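Local coordinates for response regulator receiver protein (Paraburkholderia phymatum, PDB 5TE9) that probably acts as a phosphorylation-dependent switch in two-component signalling, through a CheY-like receiver domain that accepts a phosphoryl group on an aspartate, at residues I75-L80 and I127-D132; H19-E24 and M56-R61. All coordinates share one frame; numbering follows the deposited sequence.

Interaction 1. Residues I75-L80 and I127-D132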
ATOM      1  N   ILE A  75      14.819  -5.076   7.578  1.00 33.22           N
ATOM      2  CA  ILE A  75      14.654  -6.343   6.869  1.00 33.30           C
ATOM      3  C   ILE A  75      16.040  -6.946   6.691  1.00 41.45           C
ATOM      4  O   ILE A  75      16.895  -6.349   6.025  1.00 47.43           O
ATOM      5  CB  ILE A  75      13.964  -6.142   5.510  1.00 35.00           C
ATOM      6  CG1 ILE A  75      12.599  -5.438   5.684  1.00 34.87           C
ATOM      7  CG2 ILE A  75      13.845  -7.456   4.763  1.00 37.75           C
ATOM      8  CD1 ILE A  75      11.884  -5.135   4.380  1.00 37.97           C
ATOM      9  N   LEU A  76      16.248  -8.143   7.239  1.00 37.00           N
ATOM     10  CA  LEU A  76      17.578  -8.654   7.545  1.00 39.52           C
ATOM     11  C   LEU A  76      17.759 -10.042   6.949  1.00 42.49           C
ATOM     12  O   LEU A  76      17.080 -10.995   7.345  1.00 45.82           O
ATOM     13  CB  LEU A  76      17.811  -8.681   9.064  1.00 44.68           C
ATOM     14  CG  LEU A  76      19.146  -9.243   9.575  1.00 47.55           C
ATOM     15  CD1 LEU A  76      20.332  -8.481   9.003  1.00 44.77           C
ATOM     16  CD2 LEU A  76      19.197  -9.205  11.086  1.00 45.49           C
ATOM     17  N   ASP A  77      18.680 -10.151   6.005  1.00 42.64           N
ATOM     18  CA  ASP A  77      19.173 -11.438   5.555  1.00 45.49           C
ATOM     19  C   ASP A  77      20.130 -11.991   6.604  1.00 61.69           C
ATOM     20  O   ASP A  77      20.676 -11.260   7.433  1.00 61.31           O
ATOM     21  CB  ASP A  77      19.861 -11.278   4.199  1.00 54.49           C
ATOM     22  CG  ASP A  77      20.152 -12.599   3.506  1.00 60.45           C
ATOM     23  OD1 ASP A  77      20.619 -13.549   4.148  1.00 66.58           O
ATOM     24  OD2 ASP A  77      19.928 -12.677   2.288  1.00 64.10           O
ATOM     25  N   LEU A  78      20.307 -13.308   6.583  1.00 69.44           N
ATOM     26  CA  LEU A  78      21.261 -13.960   7.467  1.00 78.39           C
ATOM     27  C   LEU A  78      22.615 -14.184   6.805  1.00 80.94           C
ATOM     28  O   LEU A  78      23.648 -14.128   7.483  1.00 79.86           O
ATOM     29  CB  LEU A  78      20.683 -15.293   7.938  1.00 88.03           C
ATOM     30  CG  LEU A  78      19.287 -15.214   8.555  1.00 86.51           C
ATOM     31  CD1 LEU A  78      18.692 -16.615   8.683  1.00 90.82           C
ATOM     32  CD2 LEU A  78      19.359 -14.526   9.915  1.00 84.71           C
ATOM     33  N   ASN A  79      22.629 -14.435   5.494  1.00 85.20           N
ATOM     34  CA  ASN A  79      23.856 -14.554   4.711  1.00 89.58           C
ATOM     35  C   ASN A  79      24.480 -13.185   4.467  1.00 86.43           C
ATOM     36  O   ASN A  79      24.229 -12.572   3.424  1.00 93.09           O
ATOM     37  CB  ASN A  79      23.564 -15.238   3.365  1.00 88.56           C
ATOM     38  CG  ASN A  79      24.834 -15.554   2.556  1.00 86.75           C
ATOM     39  OD1 ASN A  79      25.876 -14.913   2.705  1.00 87.98           O
ATOM     40  ND2 ASN A  79      24.734 -16.553   1.686  1.00 82.09           N
ATOM     41  N   LEU A  80      25.313 -12.709   5.390  1.00 79.96           N
ATOM     42  CA  LEU A  80      25.973 -11.426   5.216  1.00 73.09           C
ATOM     43  C   LEU A  80      27.487 -11.574   5.334  1.00 76.30           C
ATOM     44  O   LEU A  80      27.974 -12.166   6.309  1.00 75.51           O
ATOM     45  CB  LEU A  80      25.470 -10.408   6.239  1.00 65.04           C
ATOM     46  CG  LEU A  80      24.001  -9.981   6.172  1.00 57.48           C
ATOM     47  CD1 LEU A  80      23.717  -9.003   7.279  1.00 51.60           C
ATOM     48  CD2 LEU A  80      23.692  -9.345   4.828  1.00 51.18           C
ATOM     49  N   ILE A 127       9.936 -13.789   6.389  1.00 50.70           N
ATOM     50  CA  ILE A 127       9.358 -13.953   5.064  1.00 52.82           C
ATOM     51  C   ILE A 127      10.437 -14.462   4.131  1.00 55.03           C
ATOM     52  O   ILE A 127      11.627 -14.186   4.310  1.00 59.86           O
ATOM     53  CB  ILE A 127       8.739 -12.672   4.465  1.00 57.45           C
ATOM     54  CG1 ILE A 127       9.795 -11.612   4.242  1.00 65.40           C
ATOM     55  CG2 ILE A 127       7.602 -12.130   5.312  1.00 59.89           C
ATOM     56  CD1 ILE A 127       9.445 -10.728   3.084  1.00 73.98           C
ATOM     57  N   THR A 128      10.009 -15.220   3.135  1.00 50.86           N
ATOM     58  CA  THR A 128      10.931 -15.757   2.159  1.00 47.47           C
ATOM     59  C   THR A 128      11.360 -14.657   1.204  1.00 54.83           C
ATOM     60  O   THR A 128      10.579 -13.765   0.860  1.00 56.00           O
ATOM     61  CB  THR A 128      10.267 -16.902   1.420  1.00 47.92           C
ATOM     62  OG1 THR A 128       9.700 -17.782   2.397  1.00 51.86           O
ATOM     63  CG2 THR A 128      11.277 -17.672   0.599  1.00 51.09           C
ATOM     64  N   LYS A 129      12.604 -14.683   0.828  1.00 58.39           N
ATOM     65  CA  LYS A 129      13.033 -13.684  -0.121  1.00 57.77           C
ATOM     66  C   LYS A 129      12.857 -14.225  -1.534  1.00 64.30           C
ATOM     67  O   LYS A 129      12.734 -15.438  -1.733  1.00 68.26           O
ATOM     68  CB  LYS A 129      14.481 -13.298   0.165  1.00 54.30           C
ATOM     69  CG  LYS A 129      15.475 -14.207  -0.434  1.00 61.23           C
ATOM     70  CD  LYS A 129      16.861 -13.638  -0.269  1.00 70.41           C
ATOM     71  CE  LYS A 129      17.521 -14.183   0.976  1.00 72.65           C
ATOM     72  NZ  LYS A 129      19.000 -14.133   0.857  1.00 78.78           N
ATOM     73  N   PRO A 130      12.824 -13.356  -2.556  1.00 62.99           N
ATOM     74  CA  PRO A 130      13.062 -11.911  -2.521  1.00 55.15           C
ATOM     75  C   PRO A 130      11.852 -11.149  -2.056  1.00 48.91           C
ATOM     76  O   PRO A 130      10.756 -11.672  -2.054  1.00 51.45           O
ATOM     77  CB  PRO A 130      13.386 -11.578  -3.969  1.00 61.69           C
ATOM     78  CG  PRO A 130      12.560 -12.541  -4.731  1.00 68.74           C
ATOM     79  CD  PRO A 130      12.506 -13.816  -3.918  1.00 68.20           C
ATOM     80  N   VAL A 131      12.076  -9.904  -1.665  1.00 39.24           N
ATOM     81  CA  VAL A 131      11.007  -9.050  -1.172  1.00 37.96           C
ATOM     82  C   VAL A 131      10.546  -8.212  -2.356  1.00 40.10           C
ATOM     83  O   VAL A 131      10.954  -7.068  -2.554  1.00 48.05           O
ATOM     84  CB  VAL A 131      11.456  -8.195   0.006  1.00 41.70           C
ATOM     85  CG1 VAL A 131      10.335  -7.206   0.388  1.00 36.93           C
ATOM     86  CG2 VAL A 131      11.823  -9.099   1.162  1.00 40.18           C
ATOM     87  N   ASP A 132       9.661  -8.796  -3.159  1.00 42.82           N
ATOM     88  CA  ASP A 132       8.882  -8.026  -4.113  1.00 46.91           C
ATOM     89  C   ASP A 132       7.723  -7.354  -3.378  1.00 48.01           C
ATOM     90  O   ASP A 132       7.596  -7.444  -2.159  1.00 44.76           O
ATOM     91  CB  ASP A 132       8.397  -8.929  -5.244  1.00 55.46           C
ATOM     92  CG  ASP A 132       7.260  -9.810  -4.819  1.00 64.40           C
ATOM     93  OD1 ASP A 132       6.350 -10.041  -5.643  1.00 74.94           O
ATOM     94  OD2 ASP A 132       7.263 -10.232  -3.641  1.00 63.29           O
TER

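Interaction 2. Residues H19-E24 and M56-R61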
ATOM      1  N   HIS A  19      11.286   5.088   7.750  1.00 47.60           N
ATOM      2  CA  HIS A  19      12.289   4.609   6.817  1.00 41.90           C
ATOM      3  C   HIS A  19      12.494   3.113   7.001  1.00 39.35           C
ATOM      4  O   HIS A  19      12.305   2.562   8.088  1.00 44.45           O
ATOM      5  CB  HIS A  19      13.623   5.337   7.002  1.00 39.19           C
ATOM      6  CG  HIS A  19      13.549   6.818   6.805  1.00 45.32           C
ATOM      7  ND1 HIS A  19      14.576   7.543   6.231  1.00 48.90           N
ATOM      8  CD2 HIS A  19      12.589   7.715   7.126  1.00 44.07           C
ATOM      9  CE1 HIS A  19      14.244   8.822   6.203  1.00 49.28           C
ATOM     10  NE2 HIS A  19      13.041   8.951   6.733  1.00 52.04           N
ATOM     11  N   ILE A  20      12.896   2.466   5.917  1.00 36.91           N
ATOM     12  CA  ILE A  20      13.075   1.028   5.847  1.00 30.99           C
ATOM     13  C   ILE A  20      14.546   0.744   5.572  1.00 43.36           C
ATOM     14  O   ILE A  20      15.137   1.341   4.666  1.00 49.54           O
ATOM     15  CB  ILE A  20      12.161   0.441   4.762  1.00 30.39           C
ATOM     16  CG1 ILE A  20      10.702   0.696   5.140  1.00 36.63           C
ATOM     17  CG2 ILE A  20      12.427  -1.044   4.551  1.00 29.38           C
ATOM     18  CD1 ILE A  20       9.713   0.349   4.050  1.00 40.99           C
ATOM     19  N   LEU A  21      15.147  -0.146   6.364  1.00 45.43           N
ATOM     20  CA  LEU A  21      16.544  -0.549   6.192  1.00 34.95           C
ATOM     21  C   LEU A  21      16.593  -1.994   5.724  1.00 33.98           C
ATOM     22  O   LEU A  21      16.127  -2.899   6.427  1.00 41.00           O
ATOM     23  CB  LEU A  21      17.349  -0.384   7.482  1.00 35.75           C
ATOM     24  CG  LEU A  21      18.836  -0.803   7.378  1.00 42.21           C
ATOM     25  CD1 LEU A  21      19.637   0.088   6.415  1.00 40.77           C
ATOM     26  CD2 LEU A  21      19.508  -0.828   8.744  1.00 43.84           C
ATOM     27  N   LEU A  22      17.135  -2.209   4.540  1.00 33.07           N
ATOM     28  CA  LEU A  22      17.213  -3.532   3.941  1.00 35.84           C
ATOM     29  C   LEU A  22      18.667  -3.951   4.007  1.00 40.18           C
ATOM     30  O   LEU A  22      19.529  -3.314   3.395  1.00 44.85           O
ATOM     31  CB  LEU A  22      16.701  -3.539   2.500  1.00 30.76           C
ATOM     32  CG  LEU A  22      17.004  -4.797   1.686  1.00 33.12           C
ATOM     33  CD1 LEU A  22      16.333  -5.995   2.260  1.00 37.97           C
ATOM     34  CD2 LEU A  22      16.529  -4.598   0.287  1.00 32.58           C
ATOM     35  N   VAL A  23      18.926  -5.000   4.777  1.00 42.14           N
ATOM     36  CA  VAL A  23      20.258  -5.539   4.966  1.00 39.18           C
ATOM     37  C   VAL A  23      20.279  -6.820   4.146  1.00 43.13           C
ATOM     38  O   VAL A  23      19.879  -7.883   4.604  1.00 41.73           O
ATOM     39  CB  VAL A  23      20.572  -5.782   6.442  1.00 43.26           C
ATOM     40  CG1 VAL A  23      22.041  -6.047   6.623  1.00 36.04           C
ATOM     41  CG2 VAL A  23      20.181  -4.566   7.272  1.00 41.28           C
ATOM     42  N   GLU A  24      20.741  -6.713   2.905  1.00 50.41           N
ATOM     43  CA  GLU A  24      20.763  -7.849   1.999  1.00 51.06           C
ATOM     44  C   GLU A  24      21.998  -7.738   1.121  1.00 59.65           C
ATOM     45  O   GLU A  24      22.317  -6.656   0.621  1.00 61.87           O
ATOM     46  CB  GLU A  24      19.492  -7.903   1.148  1.00 45.58           C
ATOM     47  CG  GLU A  24      19.596  -8.789  -0.068  1.00 50.62           C
ATOM     48  CD  GLU A  24      19.560 -10.255   0.261  1.00 57.46           C
ATOM     49  OE1 GLU A  24      18.485 -10.737   0.667  1.00 62.27           O
ATOM     50  OE2 GLU A  24      20.600 -10.928   0.111  1.00 63.70           O
ATOM     51  N   MET A  56      25.345  -2.192  11.098  1.00 62.77           N
ATOM     52  CA  MET A  56      25.563  -1.589  12.406  1.00 69.99           C
ATOM     53  C   MET A  56      26.072  -0.155  12.291  1.00 72.66           C
ATOM     54  O   MET A  56      25.777   0.675  13.157  1.00 75.23           O
ATOM     55  CB  MET A  56      26.537  -2.444  13.216  1.00 70.59           C
ATOM     56  CG  MET A  56      26.051  -3.865  13.402  1.00 67.73           C
ATOM     57  SD  MET A  56      24.352  -3.903  14.013  1.00 60.79           S
ATOM     58  CE  MET A  56      24.558  -3.093  15.603  1.00 59.75           C
ATOM     59  N   GLU A  57      26.835   0.154  11.244  1.00 70.39           N
ATOM     60  CA  GLU A  57      27.239   1.538  11.016  1.00 71.89           C
ATOM     61  C   GLU A  57      26.021   2.429  10.804  1.00 70.66           C
ATOM     62  O   GLU A  57      25.984   3.573  11.272  1.00 74.00           O
ATOM     63  CB  GLU A  57      28.171   1.609   9.809  1.00 72.60           C
ATOM     64  CG  GLU A  57      29.594   2.002  10.126  1.00 78.79           C
ATOM     65  CD  GLU A  57      30.540   1.767   8.961  1.00 86.76           C
ATOM     66  OE1 GLU A  57      30.068   1.644   7.808  1.00 84.75           O
ATOM     67  OE2 GLU A  57      31.766   1.702   9.205  1.00 97.39           O
ATOM     68  N   PHE A  58      25.016   1.910  10.096  1.00 63.98           N
ATOM     69  CA  PHE A  58      23.775   2.643   9.873  1.00 58.80           C
ATOM     70  C   PHE A  58      23.004   2.844  11.171  1.00 59.04           C
ATOM     71  O   PHE A  58      22.664   3.973  11.537  1.00 54.68           O
ATOM     72  CB  PHE A  58      22.920   1.882   8.871  1.00 59.13           C
ATOM     73  CG  PHE A  58      21.849   2.716   8.236  1.00 55.34           C
ATOM     74  CD1 PHE A  58      22.135   3.501   7.131  1.00 54.21           C
ATOM     75  CD2 PHE A  58      20.566   2.718   8.748  1.00 54.60           C
ATOM     76  CE1 PHE A  58      21.145   4.270   6.542  1.00 59.17           C
ATOM     77  CE2 PHE A  58      19.572   3.481   8.163  1.00 53.40           C
ATOM     78  CZ  PHE A  58      19.861   4.260   7.061  1.00 54.31           C
ATOM     79  N   LEU A  59      22.718   1.752  11.883  1.00 52.33           N
ATOM     80  CA  LEU A  59      21.946   1.846  13.117  1.00 52.18           C
ATOM     81  C   LEU A  59      22.613   2.782  14.119  1.00 63.31           C
ATOM     82  O   LEU A  59      21.979   3.707  14.644  1.00 63.55           O
ATOM     83  CB  LEU A  59      21.759   0.449  13.705  1.00 51.28           C
ATOM     84  CG  LEU A  59      20.966  -0.409  12.714  1.00 54.29           C
ATOM     85  CD1 LEU A  59      20.910  -1.846  13.168  1.00 54.97           C
ATOM     86  CD2 LEU A  59      19.558   0.168  12.516  1.00 44.79           C
ATOM     87  N   ARG A  60      23.903   2.569  14.380  1.00 64.95           N
ATOM     88  CA  ARG A  60      24.609   3.419  15.323  1.00 73.78           C
ATOM     89  C   ARG A  60      24.860   4.813  14.764  1.00 78.49           C
ATOM     90  O   ARG A  60      25.258   5.706  15.521  1.00 86.12           O
ATOM     91  CB  ARG A  60      25.928   2.748  15.727  1.00 77.68           C
ATOM     92  CG  ARG A  60      25.753   1.302  16.167  1.00 76.83           C
ATOM     93  CD  ARG A  60      27.072   0.668  16.556  1.00 86.82           C
ATOM     94  NE  ARG A  60      26.933  -0.739  16.932  1.00 92.03           N
ATOM     95  CZ  ARG A  60      26.450  -1.163  18.098  1.00 95.04           C
ATOM     96  NH1 ARG A  60      26.043  -0.288  19.006  1.00 96.70           N
ATOM     97  NH2 ARG A  60      26.369  -2.463  18.354  1.00 95.54           N
ATOM     98  N   ARG A  61      24.629   5.012  13.467  1.00 76.88           N
ATOM     99  CA  ARG A  61      24.796   6.309  12.814  1.00 78.62           C
ATOM    100  C   ARG A  61      26.223   6.816  12.996  1.00 80.75           C
ATOM    101  O   ARG A  61      26.465   7.916  13.495  1.00 85.13           O
ATOM    102  CB  ARG A  61      23.745   7.309  13.315  1.00 78.45           C
ATOM    103  CG  ARG A  61      22.317   6.736  13.168  1.00 70.03           C
ATOM    104  CD  ARG A  61      21.199   7.686  13.557  1.00 68.65           C
ATOM    105  NE  ARG A  61      21.087   7.857  14.998  1.00 73.34           N
ATOM    106  CZ  ARG A  61      20.096   8.515  15.586  1.00 72.63           C
ATOM    107  NH1 ARG A  61      19.136   9.049  14.848  1.00 71.10           N
ATOM    108  NH2 ARG A  61      20.061   8.637  16.906  1.00 73.38           N
TER

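Interaction 1. Residues I75-L80 and I127-D132
Asp77 and Lys129 meet at the C-terminal ends of the parallel strands, in the way that marks a CheY-like receiver domain: an aspartate at the C-terminal end of the central strand faces a lysine just past the edge strand, with a cis proline, Pro130, following that lysine. Asp77 is the predicted site of phosphorylation, but here it is unmodified. Its CB holds CG anti to the backbone N (chi1 -168°), and from there the carboxylate turns toward Lys129 NZ. Asp77 OD1 turns back on its own loop and accepts a hydrogen bond from the backbone N of Asn79 at 2.6 Å, closing an Asx turn; that N-H comes in on the anti side, 31° out of the carboxylate plane, and restrains the group's rotation. OD2 points at Lys129 NZ as in a salt bridge, but the two are modelled too close together for the bond's length or geometry to be trusted. The lysine chain, bent at its third torsion, crosses the aspartate at about a right angle. Glu24 crowds the same pocket: its carboxylate lies close to that of Asp77, and its ion pair with Lys129 is long and weak. Deeper in the core, beside Leu106 of the intervening strand, the contact becomes purely apolar, where the Ile75 CG2 methyl approaches Val131 CG2 at 4.4 Å.

Interaction 2. Residues H19-E24 and M56-R61
Leu21 of strand 19-23 places one methyl over the ring of Phe58 and the other against Leu59, both on helix 52-60. The first of these is a CH-pi contact. Leu21 CD1 lies 3.8 Å from the centroid of the Phe58 ring, 18° off the ring normal, so it sits over the face but displaced toward the rim that carries CD2. The Phe58 ring is brought down to the sheet by a chi1 of -162°, which sets CG anti to the backbone N, and Leu21 and Phe58, extending from strand and helix in opposing senses, lie alongside one another. Other rings gather round it as well: His65 meets Phe58 edge-to-face, and His47 of the neighbouring strand also meets it. The remaining contacts are plain apolar ones. Leu21 CD2 touches Phe58 CD2 at 3.7 Å and Leu59 CD2 at 3.9 Å, bridging two consecutive helix residues, while Leu59 also packs on Pro71 and Leu92. Just beyond them the helix ends in a Schellman motif at Arg61. Ile20 and Leu22 pack on helix 27-39, whereas Leu21 serves helix 52-60; a parallel sheet covered in this way by helices on both faces is the doubly wound alpha/beta fold of receiver domains.

How the interactions relate
From the N terminus, strand 19-23 comes first, and interaction 2 closes a loop through helix 27-39 and strand 46-49 when helix 52-60 returns to it. The chain then enters strand 71-76, where interaction 1 opens; its loop runs through helix 85-94, strand 103-107 and helix 110-119 before closing just after strand 126-128. The two loops therefore lie in series, neither nesting nor crossing. They join side by side in the sheet, where probable hydrogen bonds link Ile75 N to Leu21 O and Ile75 O to Val23 N. Interaction 2 thus fixes a helix to one sheet face, while interaction 1 spans the C-terminal ends of the parallel strands.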